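PDB 4MX6: TRAP-type C4-dicarboxylate:H+ symport system substrate-binding component DctP from Shewanella oneidensis, which binds succinate and probably delivers it and related C4-dicarboxylates in the periplasm to a TRAP-type transporter for uptake into the cell. Local coordinates for residues Asp215-Thr220 / Gln227-Val232; Asn219-Thr224 / Ile236-His241; Lys159-Asn164 / Ala188-Val193; Asn223-Lys228 / Gln290-Ser295. All blocks are in the same frame, centred on the assembly; numbering follows the deposited sequence.

Contact 1 of 4, residues Asp215-Thr220 / Gln227-Val232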
loop_
_atom_site.group_PDB
_atom_site.type_symbol
_atom_site.label_atom_id
_atom_site.label_comp_id
_atom_site.label_asym_id
_atom_site.label_seq_id
_atom_site.Cartn_x
_atom_site.Cartn_y
_atom_site.Cartn_z
ATOM N N ASP A 215 -2.530 -20.347 -0.873
ATOM C CA ASP A 215 -1.528 -20.827 0.055
ATOM C C ASP A 215 -0.883 -19.714 0.867
ATOM O O ASP A 215 -0.517 -19.925 2.021
ATOM C CB ASP A 215 -0.463 -21.597 -0.719
ATOM C CG ASP A 215 -1.039 -22.804 -1.416
ATOM O OD1 ASP A 215 -1.527 -23.703 -0.701
ATOM O OD2 ASP A 215 -1.024 -22.844 -2.660
ATOM N N GLY A 216 -0.743 -18.528 0.277
ATOM C CA GLY A 216 0.007 -17.463 0.913
ATOM C C GLY A 216 -0.340 -16.101 0.358
ATOM O O GLY A 216 -1.187 -15.960 -0.513
ATOM N N GLN A 217 0.322 -15.091 0.906
ATOM C CA GLN A 217 0.129 -13.718 0.470
ATOM C C GLN A 217 1.346 -12.903 0.898
ATOM O O GLN A 217 2.319 -13.460 1.416
ATOM C CB GLN A 217 -1.203 -13.147 0.999
ATOM C CG GLN A 217 -1.380 -13.157 2.523
ATOM C CD GLN A 217 -0.719 -11.976 3.212
ATOM O OE1 GLN A 217 -1.081 -10.828 2.976
ATOM N NE2 GLN A 217 0.264 -12.257 4.062
ATOM N N GLU A 218 1.320 -11.595 0.647
ATOM C CA GLU A 218 2.414 -10.698 1.039
ATOM C C GLU A 218 1.784 -9.459 1.668
ATOM O O GLU A 218 0.839 -8.880 1.116
ATOM C CB GLU A 218 3.293 -10.308 -0.162
ATOM C CG GLU A 218 2.501 -9.793 -1.358
ATOM C CD GLU A 218 3.315 -9.008 -2.385
ATOM O OE1 GLU A 218 4.549 -9.138 -2.417
ATOM O OE2 GLU A 218 2.700 -8.226 -3.145
ATOM N N ASN A 219 2.304 -9.024 2.807
ATOM C CA ASN A 219 1.746 -7.838 3.448
ATOM C C ASN A 219 2.628 -7.351 4.587
ATOM O O ASN A 219 3.588 -8.016 4.986
ATOM C CB ASN A 219 0.300 -8.058 3.927
ATOM C CG ASN A 219 -0.593 -6.931 3.476
ATOM O OD1 ASN A 219 -0.321 -5.767 3.787
ATOM N ND2 ASN A 219 -1.592 -7.239 2.665
ATOM N N THR A 220 2.296 -6.178 5.106
ATOM C CA THR A 220 3.050 -5.600 6.195
ATOM C C THR A 220 2.623 -6.208 7.522
ATOM O O THR A 220 1.544 -6.809 7.633
ATOM C CB THR A 220 2.832 -4.079 6.263
ATOM O OG1 THR A 220 1.463 -3.851 6.628
ATOM C CG2 THR A 220 3.147 -3.411 4.916
ATOM N N GLN A 227 -5.704 -7.878 10.357
ATOM C CA GLN A 227 -6.636 -8.748 9.635
ATOM C C GLN A 227 -6.536 -10.216 10.053
ATOM O O GLN A 227 -7.243 -11.061 9.508
ATOM C CB GLN A 227 -6.423 -8.630 8.117
ATOM C CG GLN A 227 -6.731 -7.240 7.552
ATOM C CD GLN A 227 -8.158 -6.728 7.809
ATOM O OE1 GLN A 227 -9.102 -7.491 8.046
ATOM N NE2 GLN A 227 -8.315 -5.433 7.751
ATOM N N LYS A 228 -5.634 -10.519 10.988
ATOM C CA LYS A 228 -5.478 -11.867 11.559
ATOM C C LYS A 228 -4.989 -12.891 10.544
ATOM O O LYS A 228 -5.249 -14.090 10.692
ATOM C CB LYS A 228 -6.759 -12.353 12.263
ATOM C CG LYS A 228 -7.283 -11.372 13.296
ATOM C CD LYS A 228 -6.260 -11.029 14.352
ATOM C CE LYS A 228 -6.600 -9.731 15.064
ATOM N NZ LYS A 228 -5.433 -9.177 15.788
ATOM N N PHE A 229 -4.240 -12.447 9.545
ATOM C CA PHE A 229 -3.683 -13.387 8.586
ATOM C C PHE A 229 -2.779 -14.405 9.300
ATOM O O PHE A 229 -2.669 -15.549 8.868
ATOM C CB PHE A 229 -2.868 -12.690 7.490
ATOM C CG PHE A 229 -3.642 -11.705 6.624
ATOM C CD1 PHE A 229 -5.024 -11.740 6.491
ATOM C CD2 PHE A 229 -2.938 -10.734 5.923
ATOM C CE1 PHE A 229 -5.676 -10.810 5.679
ATOM C CE2 PHE A 229 -3.568 -9.831 5.121
ATOM C CZ PHE A 229 -4.936 -9.855 4.997
ATOM N N TYR A 230 -2.127 -13.973 10.377
ATOM C CA TYR A 230 -1.216 -14.846 11.109
ATOM C C TYR A 230 -1.940 -16.004 11.806
ATOM O O TYR A 230 -1.295 -16.966 12.212
ATOM C CB TYR A 230 -0.384 -14.052 12.126
ATOM C CG TYR A 230 -1.179 -13.489 13.292
ATOM C CD1 TYR A 230 -1.919 -12.325 13.161
ATOM C CD2 TYR A 230 -1.191 -14.121 14.530
ATOM C CE1 TYR A 230 -2.641 -11.799 14.229
ATOM C CE2 TYR A 230 -1.915 -13.608 15.595
ATOM C CZ TYR A 230 -2.649 -12.453 15.439
ATOM O OH TYR A 230 -3.365 -11.910 16.494
ATOM N N GLU A 231 -3.264 -15.917 11.965
ATOM C CA GLU A 231 -4.028 -17.003 12.581
ATOM C C GLU A 231 -4.347 -18.120 11.588
ATOM O O GLU A 231 -4.817 -19.183 12.000
ATOM C CB GLU A 231 -5.315 -16.465 13.209
ATOM C CG GLU A 231 -5.044 -15.487 14.346
ATOM C CD GLU A 231 -6.293 -15.014 15.076
ATOM O OE1 GLU A 231 -7.419 -15.323 14.644
ATOM O OE2 GLU A 231 -6.131 -14.299 16.082
ATOM N N VAL A 232 -4.065 -17.903 10.306
ATOM C CA VAL A 232 -4.406 -18.872 9.265
ATOM C C VAL A 232 -3.229 -19.122 8.315
ATOM O O VAL A 232 -3.398 -19.639 7.207
ATOM C CB VAL A 232 -5.670 -18.438 8.482
ATOM C CG1 VAL A 232 -6.903 -18.610 9.349
ATOM C CG2 VAL A 232 -5.544 -17.017 7.981
#
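Gln217 and Phe229 meet beside the succinate site, where strand 217-219, an outermost strand of a mixed sheet, faces the loop after helix 221-226 in this periplasmic binding protein. Across the two segments the contact is van der Waals packing, with no hydrogen bond. The amide end of Gln217 comes obliquely to the CD2-CE2 side of the phenyl ring, CD 3.7 Å from Phe229 CD2, with amide and ring planes 53° apart. Gln217 turns its chain this way because CG sits between the backbone N and the carbonyl carbon (chi1 58°) and the chain bends again at chi2. Two residues along the strand, Asn219 ND2 comes to the edge of the same ring, 4.1 Å from Phe229 CE2. Phe202 and helix 205-210, through Val205 and Leu209, also pack on Phe229.

The polar bonds run elsewhere. Phe229 opens a 3-10 turn, in which Glu231 N donates to Lys228 O at 3.0 Å. Asn219 ND2 hydrogen-bonds the bound succinate, while its OD1 accepts from Asn223 ND2 and from its chain neighbour: Thr220 N lies 3.0 Å from Asn219 OD1, in the carbonyl plane and on a lone pair, with an N-H...O angle of 148°.

Contact 2 of 4, residues Asn219-Thr224 / Ile236-His241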
loop_
_atom_site.group_PDB
_atom_site.type_symbol
_atom_site.label_atom_id
_atom_site.label_comp_id
_atom_site.label_asym_id
_atom_site.label_seq_id
_atom_site.Cartn_x
_atom_site.Cartn_y
_atom_site.Cartn_z
ATOM N N ASN A 219 2.304 -9.024 2.807
ATOM C CA ASN A 219 1.746 -7.838 3.448
ATOM C C ASN A 219 2.628 -7.351 4.587
ATOM O O ASN A 219 3.588 -8.016 4.986
ATOM C CB ASN A 219 0.300 -8.058 3.927
ATOM C CG ASN A 219 -0.593 -6.931 3.476
ATOM O OD1 ASN A 219 -0.321 -5.767 3.787
ATOM N ND2 ASN A 219 -1.592 -7.239 2.665
ATOM N N THR A 220 2.296 -6.178 5.106
ATOM C CA THR A 220 3.050 -5.600 6.195
ATOM C C THR A 220 2.623 -6.208 7.522
ATOM O O THR A 220 1.544 -6.809 7.633
ATOM C CB THR A 220 2.832 -4.079 6.263
ATOM O OG1 THR A 220 1.463 -3.851 6.628
ATOM C CG2 THR A 220 3.147 -3.411 4.916
ATOM N N TRP A 221 3.437 -6.033 8.551
ATOM C CA TRP A 221 3.063 -6.503 9.885
ATOM C C TRP A 221 1.711 -5.930 10.308
ATOM O O TRP A 221 0.914 -6.630 10.919
ATOM C CB TRP A 221 4.117 -6.167 10.948
ATOM C CG TRP A 221 5.448 -6.795 10.715
ATOM C CD1 TRP A 221 6.591 -6.144 10.398
ATOM C CD2 TRP A 221 5.788 -8.189 10.787
ATOM N NE1 TRP A 221 7.621 -7.025 10.261
ATOM C CE2 TRP A 221 7.162 -8.291 10.484
ATOM C CE3 TRP A 221 5.076 -9.355 11.073
ATOM C CZ2 TRP A 221 7.836 -9.504 10.464
ATOM C CZ3 TRP A 221 5.762 -10.559 11.064
ATOM C CH2 TRP A 221 7.127 -10.616 10.763
ATOM N N SER A 222 1.462 -4.654 10.017
ATOM C CA SER A 222 0.228 -4.011 10.462
ATOM C C SER A 222 -1.000 -4.664 9.853
ATOM O O SER A 222 -1.971 -4.916 10.565
ATOM C CB SER A 222 0.237 -2.526 10.118
ATOM O OG SER A 222 -1.073 -1.977 10.191
ATOM N N ASN A 223 -0.996 -4.932 8.555
ATOM C CA ASN A 223 -2.133 -5.623 7.947
ATOM C C ASN A 223 -2.231 -7.088 8.402
ATOM O O ASN A 223 -3.328 -7.613 8.633
ATOM C CB ASN A 223 -2.091 -5.533 6.425
ATOM C CG ASN A 223 -2.692 -4.241 5.903
ATOM O OD1 ASN A 223 -3.554 -3.616 6.553
ATOM N ND2 ASN A 223 -2.271 -3.849 4.718
ATOM N N THR A 224 -1.085 -7.746 8.538
ATOM C CA THR A 224 -1.048 -9.147 8.927
ATOM C C THR A 224 -1.676 -9.311 10.311
ATOM O O THR A 224 -2.441 -10.259 10.545
ATOM C CB THR A 224 0.400 -9.665 8.897
ATOM O OG1 THR A 224 0.925 -9.543 7.577
ATOM C CG2 THR A 224 0.494 -11.120 9.312
ATOM N N ILE A 236 5.636 -17.034 8.679
ATOM C CA ILE A 236 5.825 -15.686 8.140
ATOM C C ILE A 236 7.306 -15.508 7.897
ATOM O O ILE A 236 8.111 -15.661 8.811
ATOM C CB ILE A 236 5.339 -14.602 9.128
ATOM C CG1 ILE A 236 3.889 -14.855 9.510
ATOM C CG2 ILE A 236 5.541 -13.195 8.542
ATOM C CD1 ILE A 236 3.370 -13.942 10.604
ATOM N N THR A 237 7.669 -15.201 6.662
ATOM C CA THR A 237 9.057 -15.031 6.289
ATOM C C THR A 237 9.348 -13.530 6.177
ATOM O O THR A 237 8.690 -12.809 5.418
ATOM C CB THR A 237 9.344 -15.775 4.979
ATOM O OG1 THR A 237 9.101 -17.180 5.158
ATOM C CG2 THR A 237 10.784 -15.599 4.563
ATOM N N GLU A 238 10.285 -13.063 6.994
ATOM C CA GLU A 238 10.637 -11.645 7.056
ATOM C C GLU A 238 11.575 -11.294 5.906
ATOM O O GLU A 238 12.785 -11.191 6.060
ATOM C CB GLU A 238 11.248 -11.307 8.415
ATOM C CG GLU A 238 11.434 -9.810 8.658
ATOM C CD GLU A 238 11.678 -9.480 10.131
ATOM O OE1 GLU A 238 11.823 -10.408 10.942
ATOM O OE2 GLU A 238 11.719 -8.289 10.491
ATOM N N SER A 239 10.960 -11.108 4.751
ATOM C CA SER A 239 11.632 -10.926 3.486
ATOM C C SER A 239 11.850 -9.453 3.124
ATOM O O SER A 239 12.752 -9.143 2.357
ATOM C CB SER A 239 10.788 -11.605 2.418
ATOM O OG SER A 239 9.426 -11.253 2.581
ATOM N N ASN A 240 11.005 -8.551 3.631
ATOM C CA ASN A 240 11.100 -7.127 3.281
ATOM C C ASN A 240 11.271 -6.937 1.776
ATOM O O ASN A 240 12.080 -6.119 1.332
ATOM C CB ASN A 240 12.248 -6.457 4.043
ATOM C CG ASN A 240 12.013 -6.435 5.535
ATOM O OD1 ASN A 240 10.984 -5.961 6.004
ATOM N ND2 ASN A 240 12.984 -6.919 6.296
ATOM N N HIS A 241 10.490 -7.664 0.980
ATOM C CA HIS A 241 10.797 -7.821 -0.439
ATOM C C HIS A 241 10.138 -6.780 -1.358
ATOM O O HIS A 241 10.387 -6.782 -2.559
ATOM C CB HIS A 241 10.408 -9.218 -0.905
ATOM C CG HIS A 241 8.953 -9.479 -0.756
ATOM N ND1 HIS A 241 8.404 -9.965 0.410
ATOM C CD2 HIS A 241 7.921 -9.246 -1.600
ATOM C CE1 HIS A 241 7.093 -10.024 0.269
ATOM N NE2 HIS A 241 6.774 -9.587 -0.940
#
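Trp221 and Glu238 have their CA atoms 9.6 Å apart and Thr224 and Ile236 theirs 9.5 Å apart, so the first turn of helix 221-226 keeps an even spacing from strand 235-237 and the inverse gamma turn centred on Glu238. The indole of Trp221 fills much of that gap with its six-membered ring. Ile236 CG2, the branch anti to the backbone N, meets it obliquely, 3.7 Å from Trp221 CZ3. Glu238 reaches the indole with an extended chain: its CD lies in the ring plane at the edge, 3.9 Å from Trp221 CZ2, and the carboxylate stands almost perpendicular to the ring (87°), its oxygens equally far from CZ2. The same carboxylate forms a salt bridge with Lys289. One turn on, Thr224 CG2 is 4.2 Å from Ile236 CD1. This is helix-on-sheet packing in this family 7 solute-binding protein, and Trp221 is also covered by helix 260-295 through Asp285, Lys289 and Ile292.

Thr220 caps the helix, its OG1 accepting weakly from Asn223 N, while Thr224 OG1 returns a bond to Thr220 O (2.8 Å) from above the carbonyl plane. Asn223 ND2 donates within its own amide plane to Asn219 OD1 at 2.9 Å and 162°, and this bond helps orient two amides that both hydrogen-bond succinate. On the other segment, Ser239 OG lies in the plane of the His241 ring, 2.7 Å from His241 ND1.

Contact 3 of 4, residues Lys159-Asn164 / Ala188-Val193; sequences KQFTAN and AQFDAV
Phe161 on strand 160-163 and Phe190 in the last turn of helix 184-191 keep their CA atoms 11.1 Å apart, and the two phenyl rings span the interval. They touch at their margins without stacking: the centroids are 5.9 Å apart and the planes 64° apart. Phe161 CE1 makes the closest approach, 3.8 Å from Phe190 CE1 and as near to its CZ. In both residues CG is anti to the carbonyl carbon (chi1 -64° for Phe161, -72° for Phe190), and the side chains run past each other in opposite directions, touching through CD1 and CE1 of Phe161 and CE1 and CZ of Phe190. Gln189 NE2 comes to the edge of the Phe161 ring, 4.5 Å from Phe161 CE1.

The strand lies inside the sheet, between 217-219 and 235-237, and the helix packs beside it, an alpha/beta arrangement consistent with the type II periplasmic binding protein fold. The aromatic pair is part of a larger cluster: His241 stacks on Phe161, and Phe178 stacks on Phe190.

A water bridges the polar ends, accepting from Lys159 NZ at 2.8 Å and donating to Gln189 OE1 at 2.8 Å. Both side chains also reach Glu218: Lys159 NZ forms a salt bridge with OE2, and Gln189 NE2 donates to OE1. Lysine and carboxylate probably stabilise each other's charge in this buried setting.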
loop_
_atom_site.group_PDB
_atom_site.type_symbol
_atom_site.label_atom_id
_atom_site.label_comp_id
_atom_site.label_asym_id
_atom_site.label_seq_id
_atom_site.Cartn_x
_atom_site.Cartn_y
_atom_site.Cartn_z
ATOM N N LYS A 159 6.776 -5.284 2.829
ATOM C CA LYS A 159 6.015 -6.526 2.799
ATOM C C LYS A 159 6.837 -7.732 3.229
ATOM O O LYS A 159 8.021 -7.829 2.920
ATOM C CB LYS A 159 5.470 -6.762 1.379
ATOM C CG LYS A 159 4.511 -5.675 0.896
ATOM C CD LYS A 159 3.944 -5.937 -0.491
ATOM C CE LYS A 159 5.040 -5.912 -1.544
ATOM N NZ LYS A 159 4.497 -5.981 -2.919
ATOM N N GLN A 160 6.154 -8.645 3.921
ATOM C CA GLN A 160 6.653 -9.954 4.304
ATOM C C GLN A 160 5.808 -11.008 3.607
ATOM O O GLN A 160 4.615 -10.800 3.380
ATOM C CB GLN A 160 6.517 -10.154 5.820
ATOM C CG GLN A 160 6.865 -8.955 6.680
ATOM C CD GLN A 160 8.222 -8.346 6.381
ATOM O OE1 GLN A 160 9.124 -9.008 5.895
ATOM N NE2 GLN A 160 8.374 -7.069 6.693
ATOM N N PHE A 161 6.398 -12.158 3.285
ATOM C CA PHE A 161 5.616 -13.287 2.792
ATOM C C PHE A 161 4.973 -14.056 3.953
ATOM O O PHE A 161 5.593 -14.236 5.004
ATOM C CB PHE A 161 6.500 -14.306 2.063
ATOM C CG PHE A 161 7.168 -13.807 0.812
ATOM C CD1 PHE A 161 6.435 -13.339 -0.276
ATOM C CD2 PHE A 161 8.543 -13.883 0.694
ATOM C CE1 PHE A 161 7.079 -12.928 -1.440
ATOM C CE2 PHE A 161 9.180 -13.487 -0.461
ATOM C CZ PHE A 161 8.450 -13.005 -1.524
ATOM N N THR A 162 3.764 -14.559 3.735
ATOM C CA THR A 162 3.225 -15.608 4.594
ATOM C C THR A 162 2.826 -16.790 3.733
ATOM O O THR A 162 2.482 -16.636 2.552
ATOM C CB THR A 162 2.014 -15.141 5.442
ATOM O OG1 THR A 162 0.871 -14.922 4.608
ATOM C CG2 THR A 162 2.333 -13.860 6.178
ATOM N N ALA A 163 2.876 -17.974 4.344
ATOM C CA ALA A 163 2.402 -19.204 3.723
ATOM C C ALA A 163 2.291 -20.247 4.823
ATOM O O ALA A 163 2.376 -19.914 6.017
ATOM C CB ALA A 163 3.367 -19.653 2.622
ATOM N N ASN A 164 2.110 -21.510 4.441
ATOM C CA ASN A 164 2.077 -22.596 5.416
ATOM C C ASN A 164 3.357 -23.422 5.383
ATOM O O ASN A 164 3.395 -24.567 5.793
ATOM C CB ASN A 164 0.813 -23.426 5.220
ATOM C CG ASN A 164 -0.424 -22.592 5.428
ATOM O OD1 ASN A 164 -0.557 -21.924 6.451
ATOM N ND2 ASN A 164 -1.312 -22.587 4.454
ATOM N N ALA A 188 3.901 -10.755 -11.819
ATOM C CA ALA A 188 5.179 -11.141 -12.401
ATOM C C ALA A 188 6.191 -11.548 -11.328
ATOM O O ALA A 188 6.987 -12.473 -11.537
ATOM C CB ALA A 188 5.729 -10.014 -13.258
ATOM N N GLN A 189 6.161 -10.880 -10.176
ATOM C CA GLN A 189 7.016 -11.229 -9.057
ATOM C C GLN A 189 6.831 -12.704 -8.699
ATOM O O GLN A 189 7.791 -13.442 -8.509
ATOM C CB GLN A 189 6.661 -10.328 -7.859
ATOM C CG GLN A 189 7.357 -10.682 -6.575
ATOM C CD GLN A 189 6.893 -9.795 -5.449
ATOM O OE1 GLN A 189 7.443 -8.722 -5.218
ATOM N NE2 GLN A 189 5.847 -10.215 -4.766
ATOM N N PHE A 190 5.582 -13.143 -8.562
ATOM C CA PHE A 190 5.334 -14.544 -8.229
ATOM C C PHE A 190 5.572 -15.486 -9.411
ATOM O O PHE A 190 6.095 -16.583 -9.215
ATOM C CB PHE A 190 3.962 -14.718 -7.575
ATOM C CG PHE A 190 3.927 -14.184 -6.168
ATOM C CD1 PHE A 190 4.563 -14.874 -5.148
ATOM C CD2 PHE A 190 3.331 -12.967 -5.873
ATOM C CE1 PHE A 190 4.580 -14.381 -3.874
ATOM C CE2 PHE A 190 3.340 -12.475 -4.579
ATOM C CZ PHE A 190 3.958 -13.189 -3.589
ATOM N N ASP A 191 5.253 -15.059 -10.633
ATOM C CA ASP A 191 5.610 -15.845 -11.827
ATOM C C ASP A 191 7.114 -16.155 -11.847
ATOM O O ASP A 191 7.530 -17.222 -12.298
ATOM C CB ASP A 191 5.288 -15.090 -13.131
ATOM C CG ASP A 191 3.811 -14.946 -13.418
ATOM O OD1 ASP A 191 2.996 -15.746 -12.924
ATOM O OD2 ASP A 191 3.477 -14.014 -14.188
ATOM N N ALA A 192 7.930 -15.205 -11.400
ATOM C CA ALA A 192 9.387 -15.319 -11.499
ATOM C C ALA A 192 9.951 -16.483 -10.690
ATOM O O ALA A 192 11.056 -16.950 -10.960
ATOM C CB ALA A 192 10.035 -14.016 -11.059
ATOM N N VAL A 193 9.189 -16.946 -9.700
ATOM C CA VAL A 193 9.590 -18.079 -8.870
ATOM C C VAL A 193 8.661 -19.282 -9.060
ATOM O O VAL A 193 8.670 -20.226 -8.264
ATOM C CB VAL A 193 9.711 -17.691 -7.368
ATOM C CG1 VAL A 193 10.844 -16.674 -7.171
ATOM C CG2 VAL A 193 8.393 -17.148 -6.812
HETATM O O HOH W 1 6.840 -6.135 -4.443
#

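Contact 4 of 4, residues Asn223-Lys228 / Gln290-Ser295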
loop_
_atom_site.group_PDB
_atom_site.type_symbol
_atom_site.label_atom_id
_atom_site.label_comp_id
_atom_site.label_asym_id
_atom_site.label_seq_id
_atom_site.Cartn_x
_atom_site.Cartn_y
_atom_site.Cartn_z
ATOM N N ASN A 223 -0.996 -4.932 8.555
ATOM C CA ASN A 223 -2.133 -5.623 7.947
ATOM C C ASN A 223 -2.231 -7.088 8.402
ATOM O O ASN A 223 -3.328 -7.613 8.633
ATOM C CB ASN A 223 -2.091 -5.533 6.425
ATOM C CG ASN A 223 -2.692 -4.241 5.903
ATOM O OD1 ASN A 223 -3.554 -3.616 6.553
ATOM N ND2 ASN A 223 -2.271 -3.849 4.718
ATOM N N THR A 224 -1.085 -7.746 8.538
ATOM C CA THR A 224 -1.048 -9.147 8.927
ATOM C C THR A 224 -1.676 -9.311 10.311
ATOM O O THR A 224 -2.441 -10.259 10.545
ATOM C CB THR A 224 0.400 -9.665 8.897
ATOM O OG1 THR A 224 0.925 -9.543 7.577
ATOM C CG2 THR A 224 0.494 -11.120 9.312
ATOM N N TYR A 225 -1.345 -8.403 11.228
ATOM C CA TYR A 225 -1.905 -8.429 12.575
ATOM C C TYR A 225 -3.375 -8.033 12.613
ATOM O O TYR A 225 -4.218 -8.768 13.130
ATOM C CB TYR A 225 -1.100 -7.531 13.524
ATOM C CG TYR A 225 -1.724 -7.484 14.894
ATOM C CD1 TYR A 225 -1.703 -8.596 15.716
ATOM C CD2 TYR A 225 -2.393 -6.357 15.346
ATOM C CE1 TYR A 225 -2.301 -8.583 16.964
ATOM C CE2 TYR A 225 -2.999 -6.326 16.589
ATOM C CZ TYR A 225 -2.949 -7.445 17.399
ATOM O OH TYR A 225 -3.554 -7.421 18.647
ATOM N N SER A 226 -3.690 -6.883 12.024
ATOM C CA SER A 226 -5.036 -6.337 12.157
ATOM C C SER A 226 -6.092 -7.174 11.422
ATOM O O SER A 226 -7.239 -7.196 11.839
ATOM C CB SER A 226 -5.108 -4.868 11.729
ATOM O OG SER A 226 -4.722 -4.692 10.383
ATOM N N GLN A 227 -5.704 -7.878 10.357
ATOM C CA GLN A 227 -6.636 -8.748 9.635
ATOM C C GLN A 227 -6.536 -10.216 10.053
ATOM O O GLN A 227 -7.243 -11.061 9.508
ATOM C CB GLN A 227 -6.423 -8.630 8.117
ATOM C CG GLN A 227 -6.731 -7.240 7.552
ATOM C CD GLN A 227 -8.158 -6.728 7.809
ATOM O OE1 GLN A 227 -9.102 -7.491 8.046
ATOM N NE2 GLN A 227 -8.315 -5.433 7.751
ATOM N N LYS A 228 -5.634 -10.519 10.988
ATOM C CA LYS A 228 -5.478 -11.867 11.559
ATOM C C LYS A 228 -4.989 -12.891 10.544
ATOM O O LYS A 228 -5.249 -14.090 10.692
ATOM C CB LYS A 228 -6.759 -12.353 12.263
ATOM C CG LYS A 228 -7.283 -11.372 13.296
ATOM C CD LYS A 228 -6.260 -11.029 14.352
ATOM C CE LYS A 228 -6.600 -9.731 15.064
ATOM N NZ LYS A 228 -5.433 -9.177 15.788
ATOM N N GLN A 290 5.698 -7.674 17.065
ATOM C CA GLN A 290 5.804 -8.241 18.411
ATOM C C GLN A 290 4.508 -8.912 18.873
ATOM O O GLN A 290 4.559 -9.977 19.481
ATOM C CB GLN A 290 6.244 -7.181 19.417
ATOM C CG GLN A 290 6.611 -7.758 20.776
ATOM C CD GLN A 290 7.749 -8.763 20.686
ATOM O OE1 GLN A 290 8.801 -8.476 20.116
ATOM N NE2 GLN A 290 7.537 -9.945 21.237
ATOM N N LEU A 291 3.357 -8.311 18.586
ATOM C CA LEU A 291 2.096 -8.936 18.980
ATOM C C LEU A 291 1.885 -10.274 18.274
ATOM O O LEU A 291 1.378 -11.222 18.874
ATOM C CB LEU A 291 0.921 -8.004 18.709
ATOM C CG LEU A 291 0.868 -6.772 19.627
ATOM C CD1 LEU A 291 -0.200 -5.804 19.168
ATOM C CD2 LEU A 291 0.627 -7.143 21.089
ATOM N N ILE A 292 2.282 -10.359 17.007
ATOM C CA ILE A 292 2.198 -11.627 16.286
ATOM C C ILE A 292 3.109 -12.673 16.930
ATOM O O ILE A 292 2.705 -13.814 17.166
ATOM C CB ILE A 292 2.520 -11.437 14.799
ATOM C CG1 ILE A 292 1.387 -10.655 14.132
ATOM C CG2 ILE A 292 2.715 -12.792 14.111
ATOM C CD1 ILE A 292 1.739 -10.135 12.759
ATOM N N LEU A 293 4.335 -12.284 17.243
ATOM C CA LEU A 293 5.246 -13.197 17.923
ATOM C C LEU A 293 4.666 -13.643 19.274
ATOM O O LEU A 293 4.714 -14.835 19.615
ATOM C CB LEU A 293 6.618 -12.545 18.094
ATOM C CG LEU A 293 7.355 -12.215 16.792
ATOM C CD1 LEU A 293 8.737 -11.663 17.102
ATOM C CD2 LEU A 293 7.441 -13.406 15.836
ATOM N N ASP A 294 4.116 -12.693 20.034
ATOM C CA ASP A 294 3.548 -13.000 21.352
ATOM C C ASP A 294 2.477 -14.090 21.266
ATOM O O ASP A 294 2.298 -14.870 22.201
ATOM C CB ASP A 294 2.898 -11.759 21.983
ATOM C CG ASP A 294 3.898 -10.712 22.433
ATOM O OD1 ASP A 294 5.107 -11.013 22.531
ATOM O OD2 ASP A 294 3.455 -9.570 22.695
ATOM N N SER A 295 1.736 -14.122 20.162
ATOM C CA SER A 295 0.617 -15.056 20.023
ATOM C C SER A 295 1.069 -16.506 19.936
ATOM O O SER A 295 0.308 -17.415 20.268
ATOM C CB SER A 295 -0.201 -14.726 18.775
ATOM O OG SER A 295 0.442 -15.193 17.596
#
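A helix-helix contact joins the end of the short helix 221-226 to the last turns of the long helix 260-295, and Tyr225 with Leu291 and Ile292 carries most of it. The backbones come close here, Tyr225 CA lying 6.4 Å from Ile292 CA. Tyr225 sends its ring toward the long helix with CG anti to the backbone N (chi1 176°). Leu291 covers one face in a CH-pi contact: its CD1 stands 4.1 Å from the ring centroid, 27° off the normal, and its CB is 3.7 Å from Tyr225 CE1. Ile292 works along the edge instead. Its CG1 lies near the ring plane, while its CD1 touches Tyr225 CB at 3.9 Å and Thr224 CG2 at 3.8 Å, tucking in beside the helix backbone.

The opposite face of the tyrosine is met by Lys228, whose NZ sits above the rim in a cation-pi contact, so the ring is held between a leucine and an ammonium group. The lysine curls back far enough for NZ to donate to Tyr225 O at 3.0 Å. Lys228 N donates to that oxygen too, at 3.1 Å, and the two donors approach from opposite faces of the carbonyl plane. With its positive phi of 66°, Lys228 closes helix 221-226 in a Schellman motif.

How the contacts relate
Strand 217-219, helix 221-226 and the loop after it link contacts 1, 2 and 4: contacts 1 and 2 share Asn219 and Thr220, contacts 2 and 4 share Asn223 and Thr224, and their centres are 8 to 10 Å apart. Ile292 joins contact 4 to contact 2, its CD1 3.8 Å from Trp221 CE3. Contact 3 connects through the sheet, where Gln160 N probably hydrogen-bonds Asn219 O (2.8 Å) and Thr237 N probably bonds Phe161 O (2.8 Å); it does not touch contact 4, centred about 19 Å away. Asn219 and Asn223 both hydrogen-bond succinate, the side chain of Asn219 about 3 Å from it, whereas those of Thr224 and Phe190 lie about 9 and 10 Å away.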